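Local coordinates for protein diacylglycerol lipase (Aspergillus oryzae, PDB 5XK2) that probably hydrolyses the ester bonds of mono- and diacylglycerols, as a class 3 lipase with an alpha/beta-hydrolase fold, here captured in a closed conformation, at residues Y24-Y29 with V46-D51; E40-S45 with F74-N79; V59-S64 with I132-E137. One frame throughout, in Å; residues are numbered along the deposited sequence.

Interaction 1: Y24-Y29 with V46-D51; sequences YAAATY and VGNCPD
A27 and C49 mark the closest backbone approach between 24-29 and 46-51, their CA atoms 6.6 Å apart, and the segments meet through side chains and one water. The nearer touch is A26 CB against the amide of N48, where ND2 comes to 3.6 Å from the methyl carbon. N48 reaches there because its CG sits between the backbone N and the carbonyl carbon (chi1 60°), which swings the amide in over A26. N48 ND2 has two acceptors, H274 O and a bridging water at 3.1 Å. That water in turn donates to A26 O at 2.8 Å, so a hydrated link runs from the loop amide to the helix carbonyl. A26 O also receives the backbone N of Y29 at 3.2 Å, which gives this buried oxygen two donors. Beside this polar link the contact is apolar and looser, with A27 CB 4.4 Å from C49 SG. Two residues after A26, T28 OG1 donates to A25 O over 2.7 Å, in the carbonyl plane, an oxygen that T28 N also reaches. C49 occupies the N-cap position of helix 50-55, and its sulfur is bonded to C44. Both segments lie in the N-terminal region of this class 3 lipase and join helix 14-27 to the start of helix 50-55. D51 N meets Q23 OE1, fastening the two helices. Y24 and A25 of helix 14-27 pack on V150 of strand 146-152, and T28 after them meets strand 83-89.

Interaction 2: E40-S45 with F74-N79; sequences EKLNCS and FVAVDN
Strand 71-78, second in the central sheet, offers F74 and A76 on one face to L42, a buried residue of the irregular 40-45 loop. The nearest CA atoms, those of L42 and A76, stand 8.0 Å apart, so the leucine side chain spans the gap. L42 CD2 lies almost exactly above the middle of the F74 ring, 3.6 Å from the centroid and 11° off the ring normal, which meets the definition of a CH-pi contact. From there L42 CD2 is nearest to F74 CE2 and F74 CZ, each at 3.7 Å, with the other four ring carbons only slightly farther. The two side chains come from opposite directions. The other branch, L42 CD1, touches A76 CB at 3.7 Å and also nears the ring at F74 CE1. F74 is turned by a chi1 of 53°, which puts CG between the backbone N and the carbonyl carbon and leans the ring forward along the strand, so that A76 N lies at its edge. In the alpha/beta-hydrolase fold both faces of such a sheet are covered, and here V75, on the other face of the strand, packs on I131, T134 and L138 of helix 118-138, while F74 also meets A27 of helix 14-27. L42 pairs by backbone with S57 and E40 with V59, and C44 N binds E53 OE2. N43 ND2 folds back to K41 O over 3.0 Å, at an N-H...O angle of 155°, with the acceptor close to the amide plane of N43.

Interaction 3: V59-S64 with I132-E137; sequences VKLSFS and IKTLDE
Flanking the touch of T134 on L61 and K60, the shortest polar side-chain bond is the salt bridge between K133 NZ and E137 OE2, 2.9 Å long and made within helix 118-138. The ammonium meets the carboxylate oxygen on its syn side, 18° out of the carboxylate plane, linking positions one turn apart on the outer surface. T134 lies between them in sequence and faces the strand. Its hydroxyl is committed to the carbonyl of R130 in the preceding turn, so toward 59-64 the threonine offers only van der Waals contacts. With chi1 at -60°, OG1 stands beside the backbone N and CG2 anti to it, and the two branches take separate partners. T134 OG1 approaches L61 CD2 to 3.3 Å, a close carbon-to-oxygen touch. T134 CG2 rests on K60 CG at 3.7 Å, near the bend in the lysine chain at chi2. Both strand side chains cross the threonine obliquely. Two consecutive residues can turn to the same helix because K60 and L61 form a classic beta bulge opposite V75, at a corner of edge strand 58-65; L61 also packs on R130, and F63 farther along covers V127 and I131. Beyond CG the K60 chain leads away from the threonine, and NZ has a long, weak ion pair with D38 and stays 6.2 Å from E137 OE1. Any attraction to E137 is therefore probably long-range, and strand and helix meet here by van der Waals contact, with the threonine hydroxyl bonded within its own helix and no charge pair between the segments.

Interactions 1 and 2 are joined covalently by the C49 SG-C44 SG disulfide, 2.0 Å long. Y24 makes a second connection: its OH lies 2.6 Å from D78 OD2, probably hydrogen-bonded, and its CE1 packs on L42 CD1 at 3.6 Å. Interactions 2 and 3 share the sheet, since V75 N meets L61 O and V75 O meets K60 N, each at 2.8 Å, across neighbouring strands. Interactions 1 and 3 do not touch, their nearest atoms being about 7 Å apart; interaction 2 bridges them. Interaction 1 borders the probable active site through Y29, whose OH bonds H152 ND1 and whose side chain touches S153, the likely nucleophile of a GxSxG elbow.

Interaction 1: Y24-Y29 with V46-D51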
ATOM      1  N   TYR A  24     -16.447  14.538  -7.031  1.00  9.91           N
ATOM      2  CA  TYR A  24     -15.698  14.502  -8.283  1.00  8.40           C
ATOM      3  C   TYR A  24     -14.382  13.753  -8.113  1.00  9.53           C
ATOM      4  O   TYR A  24     -13.965  13.021  -9.006  1.00  9.66           O
ATOM      5  CB  TYR A  24     -15.435  15.918  -8.819  1.00  8.20           C
ATOM      6  CG  TYR A  24     -16.644  16.539  -9.473  1.00  9.93           C
ATOM      7  CD1 TYR A  24     -17.001  16.199 -10.777  1.00  9.29           C
ATOM      8  CD2 TYR A  24     -17.432  17.464  -8.790  1.00 10.81           C
ATOM      9  CE1 TYR A  24     -18.103  16.761 -11.381  1.00  9.13           C
ATOM     10  CE2 TYR A  24     -18.548  18.033  -9.384  1.00 10.32           C
ATOM     11  CZ  TYR A  24     -18.875  17.683 -10.681  1.00 11.48           C
ATOM     12  OH  TYR A  24     -19.975  18.226 -11.305  1.00 12.24           O
ATOM     13  N   ALA A  25     -13.720  13.955  -6.978  1.00 10.49           N
ATOM     14  CA  ALA A  25     -12.557  13.149  -6.647  1.00 10.27           C
ATOM     15  C   ALA A  25     -12.904  11.667  -6.635  1.00  9.82           C
ATOM     16  O   ALA A  25     -12.171  10.848  -7.177  1.00 13.29           O
ATOM     17  CB  ALA A  25     -11.992  13.572  -5.278  1.00 11.44           C
ATOM     18  N   ALA A  26     -14.044  11.339  -6.035  1.00  9.53           N
ATOM     19  CA  ALA A  26     -14.499   9.950  -5.977  1.00 10.35           C
ATOM     20  C   ALA A  26     -14.683   9.379  -7.383  1.00 11.44           C
ATOM     21  O   ALA A  26     -14.330   8.233  -7.658  1.00 12.09           O
ATOM     22  CB  ALA A  26     -15.810   9.847  -5.193  1.00 12.51           C
ATOM     23  N   ALA A  27     -15.225  10.198  -8.280  1.00  9.42           N
ATOM     24  CA  ALA A  27     -15.488   9.762  -9.637  1.00  8.80           C
ATOM     25  C   ALA A  27     -14.207   9.408 -10.418  1.00 10.00           C
ATOM     26  O   ALA A  27     -14.270   8.609 -11.350  1.00 11.56           O
ATOM     27  CB  ALA A  27     -16.290  10.839 -10.375  1.00 11.83           C
ATOM     28  N   THR A  28     -13.055   9.978 -10.026  1.00 10.55           N
ATOM     29  CA  THR A  28     -11.805   9.689 -10.741  1.00 11.45           C
ATOM     30  C   THR A  28     -11.297   8.283 -10.500  1.00 12.49           C
ATOM     31  O   THR A  28     -10.411   7.828 -11.211  1.00 12.97           O
ATOM     32  CB  THR A  28     -10.650  10.643 -10.361  1.00 11.87           C
ATOM     33  OG1 THR A  28     -10.262  10.428  -8.997  1.00 14.66           O
ATOM     34  CG2 THR A  28     -11.068  12.081 -10.578  1.00 14.36           C
ATOM     35  N   TYR A  29     -11.838   7.598  -9.490  1.00 10.86           N
ATOM     36  CA  TYR A  29     -11.447   6.202  -9.237  1.00 11.18           C
ATOM     37  C   TYR A  29     -12.216   5.195 -10.098  1.00 13.15           C
ATOM     38  O   TYR A  29     -11.805   4.042 -10.203  1.00 14.74           O
ATOM     39  CB  TYR A  29     -11.649   5.842  -7.774  1.00 11.00           C
ATOM     40  CG  TYR A  29     -10.645   6.492  -6.859  1.00 11.26           C
ATOM     41  CD1 TYR A  29      -9.398   5.931  -6.667  1.00 12.67           C
ATOM     42  CD2 TYR A  29     -10.953   7.663  -6.178  1.00 11.06           C
ATOM     43  CE1 TYR A  29      -8.465   6.519  -5.806  1.00 12.90           C
ATOM     44  CE2 TYR A  29     -10.036   8.258  -5.313  1.00 11.29           C
ATOM     45  CZ  TYR A  29      -8.799   7.681  -5.133  1.00 12.88           C
ATOM     46  OH  TYR A  29      -7.900   8.276  -4.276  1.00 15.44           O
ATOM     47  N   VAL A  46     -20.422   2.426  -7.638  1.00 13.54           N
ATOM     48  CA  VAL A  46     -20.586   2.109  -6.210  1.00 11.61           C
ATOM     49  C   VAL A  46     -21.476   3.120  -5.467  1.00 12.09           C
ATOM     50  O   VAL A  46     -21.733   2.963  -4.274  1.00 13.35           O
ATOM     51  CB  VAL A  46     -19.225   2.028  -5.497  1.00 18.76           C
ATOM     52  CG1 VAL A  46     -18.343   0.981  -6.179  1.00 22.22           C
ATOM     53  CG2 VAL A  46     -18.549   3.381  -5.500  1.00 16.63           C
ATOM     54  N   GLY A  47     -21.928   4.162  -6.167  1.00 10.18           N
ATOM     55  CA  GLY A  47     -22.943   5.061  -5.642  1.00 12.81           C
ATOM     56  C   GLY A  47     -22.459   6.189  -4.755  1.00 13.39           C
ATOM     57  O   GLY A  47     -23.226   6.718  -3.959  1.00 12.07           O
ATOM     58  N   ASN A  48     -21.179   6.533  -4.850  1.00 11.10           N
ATOM     59  CA  ASN A  48     -20.633   7.593  -4.000  1.00  9.40           C
ATOM     60  C   ASN A  48     -20.483   8.947  -4.682  1.00 11.09           C
ATOM     61  O   ASN A  48     -19.808   9.829  -4.125  1.00 13.41           O
ATOM     62  CB  ASN A  48     -19.299   7.161  -3.369  1.00 12.44           C
ATOM     63  CG  ASN A  48     -18.250   6.842  -4.380  1.00 11.53           C
ATOM     64  OD1 ASN A  48     -18.532   6.707  -5.575  1.00 13.98           O
ATOM     65  ND2 ASN A  48     -17.007   6.705  -3.912  1.00 11.69           N
ATOM     66  N   CYS A  49     -21.036   9.118  -5.891  1.00 10.42           N
ATOM     67  CA  CYS A  49     -21.149  10.503  -6.393  1.00  9.55           C
ATOM     68  C   CYS A  49     -22.557  10.898  -6.841  1.00 10.14           C
ATOM     69  O   CYS A  49     -22.758  11.417  -7.955  1.00 10.43           O
ATOM     70  CB  CYS A  49     -20.139  10.731  -7.542  1.00 10.64           C
ATOM     71  SG  CYS A  49     -20.382   9.829  -9.104  1.00 13.94           S
ATOM     72  N   PRO A  50     -23.545  10.753  -5.935  1.00 10.37           N
ATOM     73  CA  PRO A  50     -24.926  10.991  -6.341  1.00 12.15           C
ATOM     74  C   PRO A  50     -25.198  12.432  -6.762  1.00 11.23           C
ATOM     75  O   PRO A  50     -26.033  12.643  -7.634  1.00 13.20           O
ATOM     76  CB  PRO A  50     -25.729  10.660  -5.079  1.00 13.32           C
ATOM     77  CG  PRO A  50     -24.770  10.898  -3.940  1.00 12.42           C
ATOM     78  CD  PRO A  50     -23.446  10.428  -4.493  1.00  9.96           C
ATOM     79  N   ASP A  51     -24.542  13.407  -6.144  1.00 11.86           N
ATOM     80  CA  ASP A  51     -24.847  14.785  -6.495  1.00 11.86           C
ATOM     81  C   ASP A  51     -24.178  15.221  -7.800  1.00 12.68           C
ATOM     82  O   ASP A  51     -24.670  16.121  -8.489  1.00 12.45           O
ATOM     83  CB  ASP A  51     -24.472  15.691  -5.327  1.00 12.28           C
ATOM     84  CG  ASP A  51     -25.278  15.354  -4.087  1.00 17.68           C
ATOM     85  OD1 ASP A  51     -26.533  15.313  -4.188  1.00 19.51           O
ATOM     86  OD2 ASP A  51     -24.672  15.076  -3.037  1.00 22.48           O
TER
HETATM   87  O   HOH W   1     -14.388   6.463  -5.494  1.00 11.57           O

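Interaction 2: E40-S45 with F74-N79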
ATOM      1  N   GLU A  40     -20.072  11.373 -22.430  1.00 11.34           N
ATOM      2  CA  GLU A  40     -20.555  10.399 -21.442  1.00  9.95           C
ATOM      3  C   GLU A  40     -20.781  11.066 -20.087  1.00 12.45           C
ATOM      4  O   GLU A  40     -19.985  11.919 -19.662  1.00 12.88           O
ATOM      5  CB  GLU A  40     -19.588   9.215 -21.312  1.00 14.35           C
ATOM      6  CG  GLU A  40     -19.330   8.524 -22.670  1.00 15.76           C
ATOM      7  CD  GLU A  40     -18.506   7.245 -22.558  1.00 17.25           C
ATOM      8  OE1 GLU A  40     -18.568   6.586 -21.505  1.00 20.56           O
ATOM      9  OE2 GLU A  40     -17.821   6.907 -23.545  1.00 25.04           O
ATOM     10  N   LYS A  41     -21.878  10.713 -19.429  1.00  9.95           N
ATOM     11  CA  LYS A  41     -22.194  11.261 -18.093  1.00  9.41           C
ATOM     12  C   LYS A  41     -21.269  10.657 -17.052  1.00 11.51           C
ATOM     13  O   LYS A  41     -21.027   9.443 -17.067  1.00 11.51           O
ATOM     14  CB  LYS A  41     -23.642  10.949 -17.709  1.00 13.20           C
ATOM     15  CG  LYS A  41     -24.714  11.519 -18.608  1.00 23.63           C
ATOM     16  CD  LYS A  41     -24.646  13.010 -18.644  1.00 25.98           C
ATOM     17  CE  LYS A  41     -26.015  13.617 -18.939  1.00 27.77           C
ATOM     18  NZ  LYS A  41     -26.454  13.359 -20.336  1.00 23.30           N
ATOM     19  N   LEU A  42     -20.710  11.492 -16.177  1.00  7.97           N
ATOM     20  CA  LEU A  42     -20.003  10.973 -15.015  1.00  8.74           C
ATOM     21  C   LEU A  42     -20.947  10.100 -14.207  1.00 10.54           C
ATOM     22  O   LEU A  42     -22.086  10.469 -13.984  1.00 12.23           O
ATOM     23  CB  LEU A  42     -19.483  12.116 -14.139  1.00  9.28           C
ATOM     24  CG  LEU A  42     -18.267  12.879 -14.672  1.00  9.34           C
ATOM     25  CD1 LEU A  42     -18.005  14.048 -13.743  1.00  9.97           C
ATOM     26  CD2 LEU A  42     -17.023  11.988 -14.752  1.00  9.95           C
ATOM     27  N   ASN A  43     -20.488   8.930 -13.807  1.00  9.05           N
ATOM     28  CA  ASN A  43     -21.305   8.135 -12.893  1.00 12.26           C
ATOM     29  C   ASN A  43     -20.425   7.187 -12.111  1.00 13.03           C
ATOM     30  O   ASN A  43     -19.369   6.763 -12.589  1.00 13.19           O
ATOM     31  CB  ASN A  43     -22.405   7.390 -13.655  1.00 15.72           C
ATOM     32  CG  ASN A  43     -21.868   6.338 -14.570  1.00 22.05           C
ATOM     33  OD1 ASN A  43     -21.792   5.155 -14.200  1.00 22.60           O
ATOM     34  ND2 ASN A  43     -21.483   6.743 -15.779  1.00 20.23           N
ATOM     35  N   CYS A  44     -20.864   6.849 -10.898  1.00 11.61           N
ATOM     36  CA  CYS A  44     -20.057   6.018 -10.019  1.00 11.83           C
ATOM     37  C   CYS A  44     -20.843   4.770  -9.658  1.00 11.43           C
ATOM     38  O   CYS A  44     -21.860   4.868  -8.978  1.00 13.09           O
ATOM     39  CB  CYS A  44     -19.670   6.778  -8.747  1.00 13.00           C
ATOM     40  SG  CYS A  44     -18.890   8.427  -9.124  1.00 15.95           S
ATOM     41  N   SER A  45     -20.356   3.628 -10.133  1.00 13.28           N
ATOM     42  CA  SER A  45     -21.025   2.347  -9.975  1.00 16.31           C
ATOM     43  C   SER A  45     -21.316   2.014  -8.537  1.00 15.49           C
ATOM     44  O   SER A  45     -22.339   1.392  -8.252  1.00 15.78           O
ATOM     45  CB  SER A  45     -20.169   1.231 -10.582  1.00 17.20           C
ATOM     46  OG  SER A  45     -20.061   1.412 -11.975  1.00 37.81           O
ATOM     47  N   PHE A  74     -10.229  13.358 -15.603  1.00  9.44           N
ATOM     48  CA  PHE A  74     -11.095  13.886 -16.649  1.00 11.02           C
ATOM     49  C   PHE A  74     -11.249  15.388 -16.520  1.00  9.75           C
ATOM     50  O   PHE A  74     -10.978  15.957 -15.460  1.00  9.53           O
ATOM     51  CB  PHE A  74     -12.489  13.209 -16.609  1.00 10.25           C
ATOM     52  CG  PHE A  74     -13.152  13.275 -15.250  1.00 10.85           C
ATOM     53  CD1 PHE A  74     -13.743  14.450 -14.803  1.00 10.78           C
ATOM     54  CD2 PHE A  74     -13.165  12.164 -14.424  1.00 12.23           C
ATOM     55  CE1 PHE A  74     -14.317  14.516 -13.511  1.00  9.73           C
ATOM     56  CE2 PHE A  74     -13.738  12.210 -13.153  1.00 10.34           C
ATOM     57  CZ  PHE A  74     -14.313  13.376 -12.694  1.00  9.58           C
ATOM     58  N   VAL A  75     -11.694  16.010 -17.604  1.00  8.92           N
ATOM     59  CA  VAL A  75     -12.241  17.361 -17.564  1.00  8.71           C
ATOM     60  C   VAL A  75     -13.722  17.221 -17.841  1.00 10.47           C
ATOM     61  O   VAL A  75     -14.107  16.637 -18.857  1.00 11.72           O
ATOM     62  CB  VAL A  75     -11.602  18.292 -18.603  1.00 11.64           C
ATOM     63  CG1 VAL A  75     -12.181  19.695 -18.464  1.00 12.00           C
ATOM     64  CG2 VAL A  75     -10.083  18.328 -18.413  1.00 11.89           C
ATOM     65  N   ALA A  76     -14.547  17.715 -16.925  1.00  9.45           N
ATOM     66  CA  ALA A  76     -15.994  17.577 -17.065  1.00 10.09           C
ATOM     67  C   ALA A  76     -16.689  18.930 -16.980  1.00 10.73           C
ATOM     68  O   ALA A  76     -16.121  19.913 -16.471  1.00 12.66           O
ATOM     69  CB  ALA A  76     -16.534  16.639 -15.982  1.00 10.81           C
ATOM     70  N   VAL A  77     -17.904  18.989 -17.514  1.00  9.06           N
ATOM     71  CA  VAL A  77     -18.685  20.216 -17.486  1.00  9.36           C
ATOM     72  C   VAL A  77     -19.877  19.996 -16.567  1.00 10.48           C
ATOM     73  O   VAL A  77     -20.651  19.046 -16.771  1.00 11.74           O
ATOM     74  CB  VAL A  77     -19.189  20.601 -18.893  1.00 13.54           C
ATOM     75  CG1 VAL A  77     -20.082  21.824 -18.810  1.00 14.21           C
ATOM     76  CG2 VAL A  77     -18.022  20.848 -19.833  1.00 16.27           C
ATOM     77  N   ASP A  78     -20.022  20.866 -15.568  1.00 10.31           N
ATOM     78  CA  ASP A  78     -21.165  20.828 -14.669  1.00 12.72           C
ATOM     79  C   ASP A  78     -22.005  22.079 -14.955  1.00 14.60           C
ATOM     80  O   ASP A  78     -21.661  23.181 -14.524  1.00 12.24           O
ATOM     81  CB  ASP A  78     -20.669  20.784 -13.218  1.00 12.62           C
ATOM     82  CG  ASP A  78     -21.789  20.753 -12.192  1.00 15.09           C
ATOM     83  OD1 ASP A  78     -22.929  21.146 -12.497  1.00 14.08           O
ATOM     84  OD2 ASP A  78     -21.506  20.361 -11.030  1.00 14.30           O
ATOM     85  N   ASN A  79     -23.120  21.896 -15.664  1.00 14.01           N
ATOM     86  CA  ASN A  79     -23.942  23.040 -16.058  1.00 14.16           C
ATOM     87  C   ASN A  79     -24.918  23.430 -14.963  1.00 19.51           C
ATOM     88  O   ASN A  79     -25.529  24.495 -15.003  1.00 22.99           O
ATOM     89  CB  ASN A  79     -24.689  22.743 -17.358  1.00 14.57           C
ATOM     90  CG  ASN A  79     -23.772  22.777 -18.562  1.00 12.17           C
ATOM     91  OD1 ASN A  79     -22.921  23.670 -18.676  1.00 14.47           O
ATOM     92  ND2 ASN A  79     -23.933  21.799 -19.467  1.00 15.84           N
TER

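Interaction 3: V59-S64 with I132-E137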
ATOM      1  N   VAL A  59     -18.487  14.295 -19.162  1.00 10.59           N
ATOM      2  CA  VAL A  59     -17.073  14.285 -19.565  1.00  9.85           C
ATOM      3  C   VAL A  59     -16.856  14.969 -20.905  1.00 11.96           C
ATOM      4  O   VAL A  59     -17.556  14.701 -21.878  1.00 12.40           O
ATOM      5  CB  VAL A  59     -16.524  12.826 -19.638  1.00 10.05           C
ATOM      6  CG1 VAL A  59     -15.089  12.808 -20.182  1.00 11.81           C
ATOM      7  CG2 VAL A  59     -16.561  12.176 -18.258  1.00 12.83           C
ATOM      8  N   LYS A  60     -15.858  15.849 -20.938  1.00  9.10           N
ATOM      9  CA  LYS A  60     -15.395  16.501 -22.171  1.00 11.25           C
ATOM     10  C   LYS A  60     -14.165  15.745 -22.658  1.00 13.30           C
ATOM     11  O   LYS A  60     -14.004  15.509 -23.862  1.00 16.61           O
ATOM     12  CB  LYS A  60     -15.109  17.989 -21.967  1.00 12.54           C
ATOM     13  CG  LYS A  60     -14.833  18.715 -23.291  1.00 17.12           C
ATOM     14  CD  LYS A  60     -16.113  18.653 -24.141  1.00 27.67           C
ATOM     15  CE  LYS A  60     -15.934  19.114 -25.560  1.00 45.61           C
ATOM     16  NZ  LYS A  60     -17.276  19.061 -26.231  1.00 53.37           N
ATOM     17  N   LEU A  61     -13.234  15.486 -21.742  1.00  9.25           N
ATOM     18  CA  LEU A  61     -12.034  14.720 -22.061  1.00 12.00           C
ATOM     19  C   LEU A  61     -11.649  13.850 -20.885  1.00 14.46           C
ATOM     20  O   LEU A  61     -11.761  14.277 -19.754  1.00 16.17           O
ATOM     21  CB  LEU A  61     -10.863  15.655 -22.412  1.00 16.69           C
ATOM     22  CG  LEU A  61      -9.538  14.954 -22.755  1.00 24.15           C
ATOM     23  CD1 LEU A  61      -9.690  14.030 -23.955  1.00 31.80           C
ATOM     24  CD2 LEU A  61      -8.449  15.963 -23.011  1.00 29.80           C
ATOM     25  N   SER A  62     -11.223  12.625 -21.157  1.00 11.02           N
ATOM     26  CA  SER A  62     -10.669  11.783 -20.107  1.00 10.62           C
ATOM     27  C   SER A  62      -9.222  11.462 -20.478  1.00 13.64           C
ATOM     28  O   SER A  62      -8.814  11.566 -21.654  1.00 13.25           O
ATOM     29  CB  SER A  62     -11.487  10.502 -19.932  1.00 10.05           C
ATOM     30  OG  SER A  62     -11.334   9.680 -21.089  1.00 13.05           O
ATOM     31  N   PHE A  63      -8.445  11.085 -19.477  1.00 11.43           N
ATOM     32  CA  PHE A  63      -7.046  10.744 -19.686  1.00 11.38           C
ATOM     33  C   PHE A  63      -6.612   9.667 -18.719  1.00 14.97           C
ATOM     34  O   PHE A  63      -7.085   9.584 -17.579  1.00 12.36           O
ATOM     35  CB  PHE A  63      -6.148  11.989 -19.547  1.00 11.81           C
ATOM     36  CG  PHE A  63      -6.429  12.813 -18.317  1.00 11.55           C
ATOM     37  CD1 PHE A  63      -5.786  12.540 -17.122  1.00 13.32           C
ATOM     38  CD2 PHE A  63      -7.304  13.893 -18.379  1.00 10.77           C
ATOM     39  CE1 PHE A  63      -6.047  13.301 -15.993  1.00 15.58           C
ATOM     40  CE2 PHE A  63      -7.571  14.655 -17.268  1.00 11.87           C
ATOM     41  CZ  PHE A  63      -6.947  14.362 -16.070  1.00 14.42           C
ATOM     42  N   SER A  64      -5.772   8.771 -19.211  1.00 14.10           N
ATOM     43  CA  SER A  64      -5.240   7.711 -18.374  1.00 16.11           C
ATOM     44  C   SER A  64      -3.815   7.405 -18.818  1.00 24.51           C
ATOM     45  O   SER A  64      -3.585   7.151 -20.004  1.00 31.55           O
ATOM     46  CB  SER A  64      -6.140   6.481 -18.466  1.00 22.11           C
ATOM     47  OG  SER A  64      -5.759   5.480 -17.543  1.00 30.31           O
ATOM     48  N   ILE A 132      -5.287  22.001 -20.913  1.00 12.17           N
ATOM     49  CA  ILE A 132      -5.374  23.396 -21.299  1.00 12.26           C
ATOM     50  C   ILE A 132      -6.122  23.554 -22.622  1.00 12.59           C
ATOM     51  O   ILE A 132      -6.953  24.457 -22.766  1.00 14.31           O
ATOM     52  CB  ILE A 132      -3.972  24.011 -21.385  1.00 15.37           C
ATOM     53  CG1 ILE A 132      -3.403  24.142 -19.971  1.00 14.65           C
ATOM     54  CG2 ILE A 132      -4.008  25.378 -22.084  1.00 21.00           C
ATOM     55  CD1 ILE A 132      -1.972  24.602 -19.938  1.00 18.70           C
ATOM     56  N   LYS A 133      -5.850  22.648 -23.562  1.00 14.60           N
ATOM     57  CA  LYS A 133      -6.549  22.655 -24.850  1.00 16.72           C
ATOM     58  C   LYS A 133      -8.044  22.572 -24.614  1.00 14.92           C
ATOM     59  O   LYS A 133      -8.835  23.318 -25.199  1.00 15.91           O
ATOM     60  CB  LYS A 133      -6.085  21.494 -25.729  1.00 16.86           C
ATOM     61  CG  LYS A 133      -6.819  21.395 -27.081  1.00 23.02           C
ATOM     62  CD  LYS A 133      -6.510  20.061 -27.761  1.00 32.52           C
ATOM     63  CE  LYS A 133      -6.999  20.008 -29.217  1.00 43.76           C
ATOM     64  NZ  LYS A 133      -8.254  19.208 -29.401  1.00 41.72           N
ATOM     65  N   THR A 134      -8.421  21.669 -23.716  1.00 14.68           N
ATOM     66  CA  THR A 134      -9.831  21.458 -23.406  1.00 13.61           C
ATOM     67  C   THR A 134     -10.451  22.650 -22.680  1.00 11.85           C
ATOM     68  O   THR A 134     -11.576  23.045 -22.991  1.00 12.65           O
ATOM     69  CB  THR A 134     -10.017  20.173 -22.575  1.00 12.27           C
ATOM     70  OG1 THR A 134      -9.527  19.049 -23.326  1.00 14.06           O
ATOM     71  CG2 THR A 134     -11.498  19.951 -22.258  1.00 16.38           C
ATOM     72  N   LEU A 135      -9.739  23.238 -21.710  1.00 10.67           N
ATOM     73  CA  LEU A 135     -10.253  24.417 -21.033  1.00 10.22           C
ATOM     74  C   LEU A 135     -10.514  25.541 -22.050  1.00 12.95           C
ATOM     75  O   LEU A 135     -11.540  26.212 -22.003  1.00 11.83           O
ATOM     76  CB  LEU A 135      -9.271  24.899 -19.952  1.00 14.18           C
ATOM     77  CG  LEU A 135      -9.121  23.945 -18.763  1.00 11.95           C
ATOM     78  CD1 LEU A 135      -8.107  24.501 -17.762  1.00 13.44           C
ATOM     79  CD2 LEU A 135     -10.454  23.730 -18.079  1.00 12.91           C
ATOM     80  N   ASP A 136      -9.575  25.703 -22.975  1.00 16.16           N
ATOM     81  CA  ASP A 136      -9.687  26.750 -23.987  1.00 14.51           C
ATOM     82  C   ASP A 136     -10.894  26.496 -24.912  1.00 11.56           C
ATOM     83  O   ASP A 136     -11.629  27.431 -25.256  1.00 17.09           O
ATOM     84  CB  ASP A 136      -8.386  26.852 -24.781  1.00 14.01           C
ATOM     85  CG  ASP A 136      -7.237  27.468 -23.966  1.00 22.39           C
ATOM     86  OD1 ASP A 136      -7.460  27.905 -22.811  1.00 23.22           O
ATOM     87  OD2 ASP A 136      -6.112  27.516 -24.506  1.00 25.41           O
ATOM     88  N   GLU A 137     -11.119  25.239 -25.279  1.00 11.77           N
ATOM     89  CA  GLU A 137     -12.263  24.885 -26.124  1.00 12.92           C
ATOM     90  C   GLU A 137     -13.586  25.158 -25.393  1.00 15.05           C
ATOM     91  O   GLU A 137     -14.562  25.580 -26.004  1.00 14.98           O
ATOM     92  CB  GLU A 137     -12.183  23.417 -26.552  1.00 16.91           C
ATOM     93  CG  GLU A 137     -11.067  23.129 -27.552  1.00 18.50           C
ATOM     94  CD  GLU A 137     -10.796  21.654 -27.733  1.00 27.18           C
ATOM     95  OE1 GLU A 137     -11.348  20.844 -26.955  1.00 28.46           O
ATOM     96  OE2 GLU A 137     -10.045  21.303 -28.674  1.00 28.57           O
TER